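Long-range contacts in Cif-like 1 (Burkholderia cenocepacia, PDB 7JQY), which probably hydrolyses epoxides, as a Cif-like member of the alpha/beta-hydrolase fold superfamily that assembles as an octamer: residues B[57-63]-B[210-215]; B[170-176]-B[225-231]. The protein carries 1 engineered substitution. The contacts are given in a common frame with arbitrary orientation. Numbering follows the deposited sequence.

Contact 1: residues B[57-63]-B[210-215]; sequences WPQTWYT and VYADAY
This is a buried loop-to-helix contact between the loop after core strand 50-54 and helix 205-215 of the helical cap. Residues 57-60 run largely extended, starting from a cis peptide bond between Trp57 and Pro58, and then turn into a 3-10 segment at 61-63. The backbones come nearest at Gln59 and Tyr211, whose CA atoms are 5.4 Å apart. Two tyrosines one helical turn apart reach the loop, both with chi1 in m. Tyr215 donates from OH to Gln59 O at 2.7 Å, giving a buried backbone carbonyl a partner, while Pro58 CB packs over its ring face, 4.2 Å from the centroid. The ring of Tyr211 fills the bend of the loop, with Gln59 CA and Thr60 N each 3.9 Å from Tyr211 CD1, and its hydroxyl hydrogen-bonds to Asp288. Tyr62, chi1 t, turns its edge toward the Tyr211 face in an offset edge-to-face pair (centroids 5.9 Å, planes at 73°). Val210 CG1 sits 3.9 Å above the Tyr62 centroid, a CH-pi contact, and the Tyr62 hydroxyl hydrogen-bonds to Asp207. Small residues let the helix come close where Thr60 CG2 meets Ala214 CB at 3.8 Å. Thr60 (p rotamer) also makes an ST turn, its OG1 accepting from Tyr62 N at 3.2 Å. The cis-proline after the Gly-Trp pair is characteristic of the HGxP motif of epoxide hydrolases, held here beneath the cap.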
loop_
_atom_site.group_PDB
_atom_site.type_symbol
_atom_site.label_atom_id
_atom_site.label_comp_id
_atom_site.label_asym_id
_atom_site.label_seq_id
_atom_site.Cartn_x
_atom_site.Cartn_y
_atom_site.Cartn_z
ATOM N N TRP B 57 9.193 -2.899 -27.913
ATOM C CA TRP B 57 8.683 -3.109 -26.561
ATOM C C TRP B 57 9.655 -3.967 -25.762
ATOM O O TRP B 57 10.140 -4.987 -26.271
ATOM C CB TRP B 57 7.312 -3.793 -26.583
ATOM C CG TRP B 57 6.596 -3.708 -25.265
ATOM C CD1 TRP B 57 5.640 -2.787 -24.901
ATOM C CD2 TRP B 57 6.792 -4.549 -24.120
ATOM N NE1 TRP B 57 5.235 -3.013 -23.607
ATOM C CE2 TRP B 57 5.928 -4.083 -23.104
ATOM C CE3 TRP B 57 7.621 -5.648 -23.851
ATOM C CZ2 TRP B 57 5.867 -4.681 -21.844
ATOM C CZ3 TRP B 57 7.560 -6.238 -22.601
ATOM C CH2 TRP B 57 6.687 -5.751 -21.612
ATOM N N PRO B 58 9.973 -3.593 -24.508
ATOM C CA PRO B 58 9.538 -2.384 -23.804
ATOM C C PRO B 58 10.606 -1.305 -23.873
ATOM O O PRO B 58 11.384 -1.164 -22.933
ATOM C CB PRO B 58 9.366 -2.869 -22.368
ATOM C CG PRO B 58 10.425 -3.998 -22.228
ATOM C CD PRO B 58 10.838 -4.416 -23.646
ATOM N N GLN B 59 10.655 -0.552 -24.963
ATOM C CA GLN B 59 11.770 0.344 -25.215
ATOM C C GLN B 59 11.262 1.739 -25.561
ATOM O O GLN B 59 10.061 1.988 -25.671
ATOM C CB GLN B 59 12.658 -0.202 -26.340
ATOM C CG GLN B 59 13.028 -1.685 -26.136
ATOM C CD GLN B 59 14.005 -2.177 -27.168
ATOM O OE1 GLN B 59 13.758 -2.081 -28.378
ATOM N NE2 GLN B 59 15.136 -2.686 -26.705
ATOM N N THR B 60 12.215 2.657 -25.683
ATOM C CA THR B 60 12.019 3.999 -26.198
ATOM C C THR B 60 13.170 4.271 -27.149
ATOM O O THR B 60 14.006 3.392 -27.394
ATOM C CB THR B 60 12.001 5.047 -25.076
ATOM O OG1 THR B 60 13.281 5.044 -24.441
ATOM C CG2 THR B 60 10.900 4.775 -24.058
ATOM N N TRP B 61 13.251 5.515 -27.635
ATOM C CA TRP B 61 14.398 5.936 -28.437
ATOM C C TRP B 61 15.717 5.641 -27.735
ATOM O O TRP B 61 16.746 5.440 -28.394
ATOM C CB TRP B 61 14.301 7.435 -28.743
ATOM C CG TRP B 61 14.639 8.288 -27.554
ATOM C CD1 TRP B 61 13.762 8.812 -26.646
ATOM C CD2 TRP B 61 15.950 8.690 -27.124
ATOM N NE1 TRP B 61 14.446 9.510 -25.679
ATOM C CE2 TRP B 61 15.788 9.457 -25.952
ATOM C CE3 TRP B 61 17.244 8.477 -27.618
ATOM C CZ2 TRP B 61 16.868 10.012 -25.269
ATOM C CZ3 TRP B 61 18.317 9.038 -26.937
ATOM C CH2 TRP B 61 18.120 9.789 -25.773
ATOM N N TYR B 62 15.708 5.622 -26.397
ATOM C CA TYR B 62 16.934 5.503 -25.614
ATOM C C TYR B 62 17.723 4.242 -25.955
ATOM O O TYR B 62 18.914 4.162 -25.631
ATOM C CB TYR B 62 16.572 5.542 -24.124
ATOM C CG TYR B 62 17.733 5.452 -23.141
ATOM C CD1 TYR B 62 18.502 6.570 -22.830
ATOM C CD2 TYR B 62 18.038 4.252 -22.500
ATOM C CE1 TYR B 62 19.550 6.491 -21.911
ATOM C CE2 TYR B 62 19.074 4.166 -21.584
ATOM C CZ TYR B 62 19.832 5.287 -21.295
ATOM O OH TYR B 62 20.867 5.198 -20.387
ATOM N N THR B 63 17.094 3.254 -26.596
ATOM C CA THR B 63 17.819 2.034 -26.924
ATOM C C THR B 63 18.878 2.252 -28.001
ATOM O O THR B 63 19.818 1.458 -28.088
ATOM C CB THR B 63 16.840 0.924 -27.334
ATOM O OG1 THR B 63 17.508 -0.336 -27.266
ATOM C CG2 THR B 63 16.310 1.124 -28.743
ATOM N N VAL B 210 15.422 2.988 -17.181
ATOM C CA VAL B 210 14.967 4.086 -18.024
ATOM C C VAL B 210 13.761 3.652 -18.848
ATOM O O VAL B 210 12.763 4.383 -18.950
ATOM C CB VAL B 210 16.118 4.563 -18.923
ATOM C CG1 VAL B 210 15.621 5.592 -19.927
ATOM C CG2 VAL B 210 17.255 5.107 -18.071
ATOM N N TYR B 211 13.824 2.448 -19.431
ATOM C CA TYR B 211 12.664 1.902 -20.133
ATOM C C TYR B 211 11.506 1.669 -19.171
ATOM O O TYR B 211 10.371 2.084 -19.431
ATOM C CB TYR B 211 13.021 0.583 -20.822
ATOM C CG TYR B 211 14.243 0.579 -21.705
ATOM C CD1 TYR B 211 14.452 1.573 -22.663
ATOM C CD2 TYR B 211 15.165 -0.460 -21.616
ATOM C CE1 TYR B 211 15.569 1.548 -23.482
ATOM C CE2 TYR B 211 16.278 -0.500 -22.429
ATOM C CZ TYR B 211 16.477 0.497 -23.367
ATOM O OH TYR B 211 17.593 0.449 -24.171
ATOM N N ALA B 212 11.771 0.982 -18.057
ATOM C CA ALA B 212 10.696 0.629 -17.135
ATOM C C ALA B 212 9.976 1.874 -16.621
ATOM O O ALA B 212 8.745 1.870 -16.484
ATOM C CB ALA B 212 11.248 -0.211 -15.980
ATOM N N ASP B 213 10.720 2.948 -16.321
ATOM C CA ASP B 213 10.078 4.177 -15.843
ATOM C C ASP B 213 9.215 4.830 -16.922
ATOM O O ASP B 213 8.197 5.458 -16.608
ATOM C CB ASP B 213 11.128 5.154 -15.301
ATOM C CG ASP B 213 11.829 4.619 -14.043
ATOM O OD1 ASP B 213 11.460 3.513 -13.553
ATOM O OD2 ASP B 213 12.761 5.290 -13.555
ATOM N N ALA B 214 9.595 4.713 -18.191
ATOM C CA ALA B 214 8.729 5.238 -19.240
ATOM C C ALA B 214 7.388 4.507 -19.270
ATOM O O ALA B 214 6.334 5.133 -19.430
ATOM C CB ALA B 214 9.429 5.146 -20.590
ATOM N N TYR B 215 7.405 3.184 -19.100
ATOM C CA TYR B 215 6.194 2.374 -19.157
ATOM C C TYR B 215 5.355 2.471 -17.892
ATOM O O TYR B 215 4.199 2.036 -17.901
ATOM C CB TYR B 215 6.572 0.900 -19.470
ATOM C CG TYR B 215 6.928 0.778 -20.938
ATOM C CD1 TYR B 215 5.957 0.456 -21.882
ATOM C CD2 TYR B 215 8.205 1.084 -21.392
ATOM C CE1 TYR B 215 6.257 0.411 -23.231
ATOM C CE2 TYR B 215 8.515 1.041 -22.734
ATOM C CZ TYR B 215 7.537 0.699 -23.649
ATOM O OH TYR B 215 7.842 0.664 -24.999
#

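Contact 2: residues B[170-176]-B[225-231]; sequences FGLHQQR and FELYRAF
Phe170 (chi1 m) presents a ring face to the edges of two aromatics, Phe231 (centroids 5.0 Å apart, planes at 55°) and, more offset, Tyr228 (5.8 Å, 70°). One helical turn on, His173, also m, points its ring edge at the Tyr228 face (4.7 Å, 88°), and its CD2 lies 3.4 Å from Phe225 CE1; its NE2 hydrogen-bonds to Tyr190. From helix 169-173 the chain runs on past helix 220-229, with CA atoms 5.3 Å apart at His173-Phe225 and 4.8 Å at Gln174-Arg229. Long polar side chains suit this border because they can span to main-chain carbonyls across the gap: Arg229 NE donates to His173 O at 2.9 Å, and Gln174 NE2 to Tyr228 O at 3.1 Å. Beyond them, two arginines share Glu226. Arg176 gives NE to Glu226 OE2 at 3.1 Å and NH2 to Glu226 OE1 at 3.2 Å, whereas Arg229 NH1 meets Glu226 OE2 at 2.9 Å and also pairs with Glu180. The Arg229 CD methylene lies over the Arg176 guanidinium. An aromatic cluster bordered by a salt-bridge network thus joins helix 169-173 and the residues following it to helix 220-229 and the start of helix 231-241, in the cap inserted between strands 140-146 and 250-255 of the alpha/beta-hydrolase core.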
loop_
_atom_site.group_PDB
_atom_site.type_symbol
_atom_site.label_atom_id
_atom_site.label_comp_id
_atom_site.label_asym_id
_atom_site.label_seq_id
_atom_site.Cartn_x
_atom_site.Cartn_y
_atom_site.Cartn_z
ATOM N N PHE B 170 2.638 -12.946 -25.034
ATOM C CA PHE B 170 1.629 -12.553 -26.012
ATOM C C PHE B 170 0.229 -12.699 -25.429
ATOM O O PHE B 170 -0.623 -11.816 -25.590
ATOM C CB PHE B 170 1.761 -13.396 -27.284
ATOM C CG PHE B 170 2.864 -12.954 -28.211
ATOM C CD1 PHE B 170 3.942 -12.221 -27.739
ATOM C CD2 PHE B 170 2.821 -13.276 -29.557
ATOM C CE1 PHE B 170 4.954 -11.816 -28.595
ATOM C CE2 PHE B 170 3.826 -12.872 -30.417
ATOM C CZ PHE B 170 4.895 -12.141 -29.935
ATOM N N GLY B 171 -0.032 -13.826 -24.764
ATOM C CA GLY B 171 -1.341 -14.027 -24.164
ATOM C C GLY B 171 -1.682 -12.973 -23.123
ATOM O O GLY B 171 -2.730 -12.330 -23.196
ATOM N N LEU B 172 -0.802 -12.793 -22.132
ATOM C CA LEU B 172 -1.076 -11.842 -21.059
ATOM C C LEU B 172 -1.270 -10.437 -21.608
ATOM O O LEU B 172 -2.223 -9.743 -21.246
ATOM C CB LEU B 172 0.056 -11.859 -20.029
ATOM C CG LEU B 172 -0.014 -10.715 -19.013
ATOM C CD1 LEU B 172 -1.254 -10.845 -18.144
ATOM C CD2 LEU B 172 1.243 -10.638 -18.152
ATOM N N HIS B 173 -0.364 -9.994 -22.479
ATOM C CA HIS B 173 -0.462 -8.643 -23.009
ATOM C C HIS B 173 -1.744 -8.446 -23.797
ATOM O O HIS B 173 -2.239 -7.321 -23.902
ATOM C CB HIS B 173 0.749 -8.330 -23.876
ATOM C CG HIS B 173 2.012 -8.170 -23.095
ATOM N ND1 HIS B 173 3.169 -7.669 -23.647
ATOM C CD2 HIS B 173 2.299 -8.449 -21.800
ATOM C CE1 HIS B 173 4.118 -7.650 -22.728
ATOM N NE2 HIS B 173 3.615 -8.114 -21.598
ATOM N N GLN B 174 -2.313 -9.521 -24.333
ATOM C CA GLN B 174 -3.540 -9.384 -25.101
ATOM C C GLN B 174 -4.788 -9.380 -24.232
ATOM O O GLN B 174 -5.885 -9.223 -24.774
ATOM C CB GLN B 174 -3.628 -10.490 -26.155
ATOM C CG GLN B 174 -2.803 -10.210 -27.395
ATOM C CD GLN B 174 -2.678 -11.430 -28.301
ATOM O OE1 GLN B 174 -2.992 -12.543 -27.896
ATOM N NE2 GLN B 174 -2.197 -11.222 -29.516
ATOM N N GLN B 175 -4.655 -9.514 -22.913
ATOM C CA GLN B 175 -5.795 -9.434 -21.995
ATOM C C GLN B 175 -6.038 -7.971 -21.603
ATOM O O GLN B 175 -5.351 -7.419 -20.736
ATOM C CB GLN B 175 -5.548 -10.305 -20.768
ATOM C CG GLN B 175 -5.171 -11.755 -21.090
ATOM C CD GLN B 175 -6.116 -12.404 -22.093
ATOM O OE1 GLN B 175 -7.289 -12.642 -21.793
ATOM N NE2 GLN B 175 -5.613 -12.676 -23.293
ATOM N N ARG B 176 -7.037 -7.343 -22.222
ATOM C CA ARG B 176 -7.328 -5.944 -21.937
ATOM C C ARG B 176 -7.724 -5.773 -20.475
ATOM O O ARG B 176 -8.522 -6.547 -19.940
ATOM C CB ARG B 176 -8.441 -5.435 -22.857
ATOM C CG ARG B 176 -8.663 -3.906 -22.791
ATOM C CD ARG B 176 -9.492 -3.395 -23.955
ATOM N NE ARG B 176 -8.724 -3.285 -25.193
ATOM C CZ ARG B 176 -8.857 -4.114 -26.226
ATOM N NH1 ARG B 176 -9.725 -5.115 -26.164
ATOM N NH2 ARG B 176 -8.130 -3.943 -27.320
ATOM N N PHE B 225 0.426 -2.357 -24.579
ATOM C CA PHE B 225 -0.274 -3.631 -24.726
ATOM C C PHE B 225 -1.196 -3.644 -25.938
ATOM O O PHE B 225 -1.487 -4.719 -26.476
ATOM C CB PHE B 225 -1.063 -3.948 -23.456
ATOM C CG PHE B 225 -0.197 -4.230 -22.266
ATOM C CD1 PHE B 225 1.051 -4.816 -22.427
ATOM C CD2 PHE B 225 -0.621 -3.896 -20.987
ATOM C CE1 PHE B 225 1.859 -5.077 -21.328
ATOM C CE2 PHE B 225 0.181 -4.143 -19.889
ATOM C CZ PHE B 225 1.423 -4.738 -20.060
ATOM N N GLU B 226 -1.695 -2.476 -26.356
ATOM C CA GLU B 226 -2.525 -2.392 -27.553
ATOM C C GLU B 226 -1.747 -2.718 -28.824
ATOM O O GLU B 226 -2.358 -3.087 -29.835
ATOM C CB GLU B 226 -3.138 -0.991 -27.669
ATOM C CG GLU B 226 -4.152 -0.648 -26.579
ATOM C CD GLU B 226 -5.428 -1.470 -26.665
ATOM O OE1 GLU B 226 -5.814 -1.858 -27.789
ATOM O OE2 GLU B 226 -6.046 -1.731 -25.611
ATOM N N LEU B 227 -0.421 -2.577 -28.805
ATOM C CA LEU B 227 0.369 -3.072 -29.925
ATOM C C LEU B 227 0.187 -4.576 -30.083
ATOM O O LEU B 227 0.033 -5.076 -31.203
ATOM C CB LEU B 227 1.851 -2.756 -29.714
ATOM C CG LEU B 227 2.225 -1.306 -29.423
ATOM C CD1 LEU B 227 3.644 -1.191 -28.843
ATOM C CD2 LEU B 227 2.107 -0.551 -30.710
ATOM N N TYR B 228 0.170 -5.300 -28.959
ATOM C CA TYR B 228 -0.021 -6.747 -28.946
ATOM C C TYR B 228 -1.475 -7.130 -29.195
ATOM O O TYR B 228 -1.748 -8.187 -29.776
ATOM C CB TYR B 228 0.456 -7.318 -27.607
ATOM C CG TYR B 228 1.954 -7.188 -27.387
ATOM C CD1 TYR B 228 2.797 -8.272 -27.581
ATOM C CD2 TYR B 228 2.523 -5.980 -26.985
ATOM C CE1 TYR B 228 4.161 -8.166 -27.393
ATOM C CE2 TYR B 228 3.888 -5.863 -26.788
ATOM C CZ TYR B 228 4.703 -6.964 -26.996
ATOM O OH TYR B 228 6.060 -6.866 -26.812
ATOM N N ARG B 229 -2.420 -6.303 -28.745
ATOM C CA ARG B 229 -3.823 -6.601 -28.990
ATOM C C ARG B 229 -4.181 -6.415 -30.454
ATOM O O ARG B 229 -5.201 -6.944 -30.905
ATOM C CB ARG B 229 -4.702 -5.744 -28.092
ATOM C CG ARG B 229 -4.642 -6.177 -26.647
ATOM C CD ARG B 229 -4.842 -5.004 -25.698
ATOM N NE ARG B 229 -4.358 -5.350 -24.365
ATOM C CZ ARG B 229 -4.384 -4.534 -23.318
ATOM N NH1 ARG B 229 -4.878 -3.294 -23.440
ATOM N NH2 ARG B 229 -3.910 -4.953 -22.147
ATOM N N ALA B 230 -3.341 -5.712 -31.208
ATOM C CA ALA B 230 -3.514 -5.533 -32.643
ATOM C C ALA B 230 -2.843 -6.626 -33.479
ATOM O O ALA B 230 -2.907 -6.557 -34.709
ATOM C CB ALA B 230 -2.958 -4.173 -33.075
ATOM N N PHE B 231 -2.164 -7.600 -32.861
ATOM C CA PHE B 231 -1.473 -8.637 -33.640
ATOM C C PHE B 231 -2.369 -9.353 -34.650
ATOM O O PHE B 231 -1.937 -9.516 -35.803
ATOM C CB PHE B 231 -0.801 -9.656 -32.706
ATOM C CG PHE B 231 0.538 -9.216 -32.179
ATOM C CD1 PHE B 231 1.153 -8.066 -32.658
ATOM C CD2 PHE B 231 1.158 -9.927 -31.167
ATOM C CE1 PHE B 231 2.382 -7.654 -32.153
ATOM C CE2 PHE B 231 2.385 -9.526 -30.660
ATOM C CZ PHE B 231 2.999 -8.389 -31.148
#

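In the fold
Trp57 joins the two contacts, whose centres lie about 18 Å apart. It belongs to contact 1, yet its indole enters the aromatic cluster of contact 2: Trp57 CH2 is 3.4 Å from His173 CE1, and Trp57 CZ2 is 4.1 Å from Phe225 CE1. Trp57 CB also packs 3.3 Å from Tyr228 OH. Helices 205-215 and 220-229 are consecutive in the cap, so contact 1 ties cap to core while contact 2 builds within the cap. Trp57 N hydrogen-bonds to OG of Ser123, engineered in place of aspartate at what is probably the nucleophile elbow, consistent with an oxyanion-hole role for Trp57 N, as in related epoxide hydrolases. Trp57, touching the elbow, and nearby Tyr228 probably border the active-site pocket.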